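Local coordinates for protein beta-n-acetylhexosaminidase (Streptococcus pneumoniae, PDB 4AZI) that probably removes terminal beta-linked N-acetylglucosamine from glycans, as a family 20 exo-beta-D-N-acetylglucosaminidase, at residues D278-L283 and G290-K295. The protein carries 2 engineered substitutions. Sequence-based numbering, arbitrary orientation.
Sequences DWYYIL and GWYFLK. Engineered in segment 290-295: W291 (natural residue Gly), Y292 (natural residue Gly). With OAN (O-(2-acetamido-2-deoxy D-glucopyranosylidene) amino-N-phenylcarbamate), chain C.
Y280 and Y292 run alongside each other toward the bound inhibitor OAN. The edge of the Y280 ring meets a face of Y292, with centroids 5.0 Å apart and planes at 60°. CD2 of Y280 sits over the centre of that face. Packing is close at the root of the pair, where Y280 CB lies 3.4 Å from Y292 CD1. CB of W291 covers the opposite face of Y292, and CD1 of I282 reaches the ring's edge in its plane. Y292 and W291 are engineered; both positions are glycine in the natural sequence. One backbone bond ties the segments: I282 N donates to Y292 O at 3.1 Å. The same oxygen also receives a CA-H...O contact from Y281.

The segments belong to a beta-alpha-beta unit of the family 20 TIM barrel. The end of strand 271-282 packs against the loop leading into helix 294-303, with F293 at the N-cap position. Y280, I282 and Y292 line the ligand pocket. Y280 OH donates to the acetamido oxygen of the inhibitor, atom OAN, at 2.6 Å. Y292 OH donates to its carbamate oxygen OAR at 2.7 Å. I282 CD1 touches the sugar's OAM. D182, E183, R19 and D331 are also hydrogen-bonded to the inhibitor.

The Y281 ring swings off the strand toward the helix start, its CG turned opposite the backbone N (chi1 173°). L294 CD1 makes a CH-pi contact over one face of this ring, 3.9 Å from the centroid and almost on the normal. L294 CB approaches Y281 CE1 at 3.5 Å. The hydroxyl of buried Y281 is hydrogen-bonded to E341 OE1 and to the backbone N of G284. The loop side is looser: the W291 indole leads away from the strand into an exposed position, and F293 CB points away from it.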
# COMPACT_ATOMS: atom_id res chain seq x y z
N ASP A 278 6.76 6.76 11.75
CA ASP A 278 6.63 8.15 12.20
C ASP A 278 5.42 8.85 11.56
O ASP A 278 4.83 9.75 12.15
CB ASP A 278 7.91 8.93 11.87
CG ASP A 278 9.06 8.62 12.82
OD1 ASP A 278 8.85 7.85 13.79
OD2 ASP A 278 10.17 9.14 12.59
N TRP A 279 5.07 8.42 10.35
CA TRP A 279 3.97 9.04 9.60
C TRP A 279 2.64 8.30 9.67
O TRP A 279 1.72 8.59 8.90
CB TRP A 279 4.40 9.28 8.14
CG TRP A 279 5.69 10.05 8.00
CD1 TRP A 279 6.09 11.18 8.71
CD2 TRP A 279 6.81 9.78 7.08
NE1 TRP A 279 7.34 11.60 8.32
CE2 TRP A 279 7.82 10.81 7.34
CE3 TRP A 279 7.07 8.81 6.11
CZ2 TRP A 279 9.03 10.85 6.65
CZ3 TRP A 279 8.29 8.86 5.42
CH2 TRP A 279 9.24 9.86 5.68
N TYR A 280 2.52 7.34 10.60
CA TYR A 280 1.29 6.54 10.75
C TYR A 280 0.17 7.35 11.43
O TYR A 280 0.43 8.09 12.38
CB TYR A 280 1.56 5.29 11.59
CG TYR A 280 2.17 4.10 10.87
CD1 TYR A 280 2.67 4.22 9.57
CD2 TYR A 280 2.25 2.86 11.50
CE1 TYR A 280 3.24 3.12 8.91
CE2 TYR A 280 2.81 1.76 10.85
CZ TYR A 280 3.29 1.89 9.56
OH TYR A 280 3.84 0.80 8.91
N TYR A 281 -1.06 7.19 10.95
CA TYR A 281 -2.25 7.70 11.66
C TYR A 281 -3.37 6.66 11.67
O TYR A 281 -3.75 6.16 10.62
CB TYR A 281 -2.78 9.01 11.05
CG TYR A 281 -4.11 9.44 11.66
CD1 TYR A 281 -4.23 9.66 13.04
CD2 TYR A 281 -5.25 9.62 10.87
CE1 TYR A 281 -5.44 10.04 13.61
CE2 TYR A 281 -6.47 10.01 11.42
CZ TYR A 281 -6.55 10.22 12.80
OH TYR A 281 -7.75 10.61 13.37
N ILE A 282 -3.87 6.35 12.87
CA ILE A 282 -5.00 5.45 13.05
C ILE A 282 -6.25 6.31 13.20
O ILE A 282 -6.28 7.19 14.06
CB ILE A 282 -4.83 4.54 14.30
CG1 ILE A 282 -3.62 3.60 14.13
CG2 ILE A 282 -6.09 3.73 14.57
CD1 ILE A 282 -3.10 3.02 15.43
N LEU A 283 -7.25 6.08 12.35
CA LEU A 283 -8.50 6.84 12.40
C LEU A 283 -9.05 6.89 13.83
O LEU A 283 -9.21 5.85 14.47
CB LEU A 283 -9.56 6.25 11.46
CG LEU A 283 -9.27 6.04 9.97
CD1 LEU A 283 -10.54 5.57 9.26
CD2 LEU A 283 -8.72 7.29 9.30
N GLY A 290 -2.70 5.54 22.55
CA GLY A 290 -1.37 4.96 22.30
C GLY A 290 -0.62 5.66 21.18
O GLY A 290 -0.66 6.88 21.07
N TRP A 291 0.09 4.89 20.35
CA TRP A 291 0.86 5.44 19.24
C TRP A 291 -0.01 5.84 18.08
O TRP A 291 -1.18 5.45 18.00
CB TRP A 291 1.93 4.46 18.76
CG TRP A 291 2.84 3.95 19.85
CD1 TRP A 291 2.65 2.84 20.66
CD2 TRP A 291 4.12 4.53 20.30
NE1 TRP A 291 3.68 2.69 21.55
CE2 TRP A 291 4.60 3.67 21.39
CE3 TRP A 291 4.89 5.62 19.92
CZ2 TRP A 291 5.80 3.91 22.05
CZ3 TRP A 291 6.10 5.86 20.60
CH2 TRP A 291 6.53 5.03 21.64
N TYR A 292 0.56 6.63 17.17
CA TYR A 292 -0.04 6.91 15.86
C TYR A 292 -1.30 7.77 15.92
O TYR A 292 -2.25 7.56 15.17
CB TYR A 292 -0.29 5.60 15.09
CG TYR A 292 0.89 4.63 15.12
CD1 TYR A 292 2.19 5.07 14.89
CD2 TYR A 292 0.68 3.26 15.33
CE1 TYR A 292 3.26 4.17 14.89
CE2 TYR A 292 1.75 2.37 15.34
CZ TYR A 292 3.03 2.83 15.11
OH TYR A 292 4.08 1.94 15.12
N PHE A 293 -1.30 8.74 16.84
CA PHE A 293 -2.39 9.72 16.91
C PHE A 293 -2.08 10.89 15.97
O PHE A 293 -0.93 11.05 15.54
CB PHE A 293 -2.67 10.17 18.36
CG PHE A 293 -1.48 10.75 19.08
CD1 PHE A 293 -0.55 9.92 19.71
CD2 PHE A 293 -1.31 12.13 19.17
CE1 PHE A 293 0.54 10.46 20.39
CE2 PHE A 293 -0.22 12.67 19.84
CZ PHE A 293 0.70 11.84 20.45
N LEU A 294 -3.09 11.69 15.65
CA LEU A 294 -2.99 12.68 14.57
C LEU A 294 -1.94 13.77 14.77
O LEU A 294 -1.11 14.02 13.88
CB LEU A 294 -4.36 13.32 14.28
CG LEU A 294 -4.43 14.20 13.03
CD1 LEU A 294 -4.00 13.43 11.78
CD2 LEU A 294 -5.83 14.78 12.88
N LYS A 295 -1.97 14.42 15.93
CA LYS A 295 -1.09 15.55 16.21
C LYS A 295 0.40 15.22 16.00
O LYS A 295 1.15 16.00 15.39
CB LYS A 295 -1.35 16.04 17.63
CG LYS A 295 -0.81 17.42 17.97
CD LYS A 295 -1.57 18.03 19.16
CE LYS A 295 -1.78 17.04 20.31
NZ LYS A 295 -0.52 16.44 20.85
CAH OAN C . 3.15 -2.94 8.61
CAG OAN C . 2.29 -2.29 9.70
OAN OAN C . 2.36 -1.09 9.90
NAI OAN C . 1.51 -3.13 10.39
CAB OAN C . 0.58 -2.72 11.47
CAC OAN C . -0.73 -2.23 10.87
OAJ OAN C . -1.56 -3.36 10.56
CAD OAN C . -1.46 -1.30 11.82
OAK OAN C . -2.68 -0.91 11.19
CAE OAN C . -0.60 -0.05 12.07
CAF OAN C . -1.19 0.96 13.05
OAM OAN C . -1.28 0.38 14.36
OAL OAN C . 0.74 -0.38 12.52
CAA OAN C . 1.21 -1.66 12.40
NAY OAN C . 2.26 -1.98 13.13
OAQ OAN C . 2.75 -1.00 13.93
CAP OAN C . 3.33 -1.45 15.08
OAR OAN C . 3.87 -0.65 15.85
NAO OAN C . 3.26 -2.77 15.32
CAS OAN C . 3.80 -3.40 16.37
CAT OAN C . 4.62 -4.51 16.12
CAU OAN C . 5.20 -5.21 17.17
CAV OAN C . 4.98 -4.80 18.49
CAW OAN C . 4.16 -3.69 18.75
CAX OAN C . 3.57 -2.99 17.69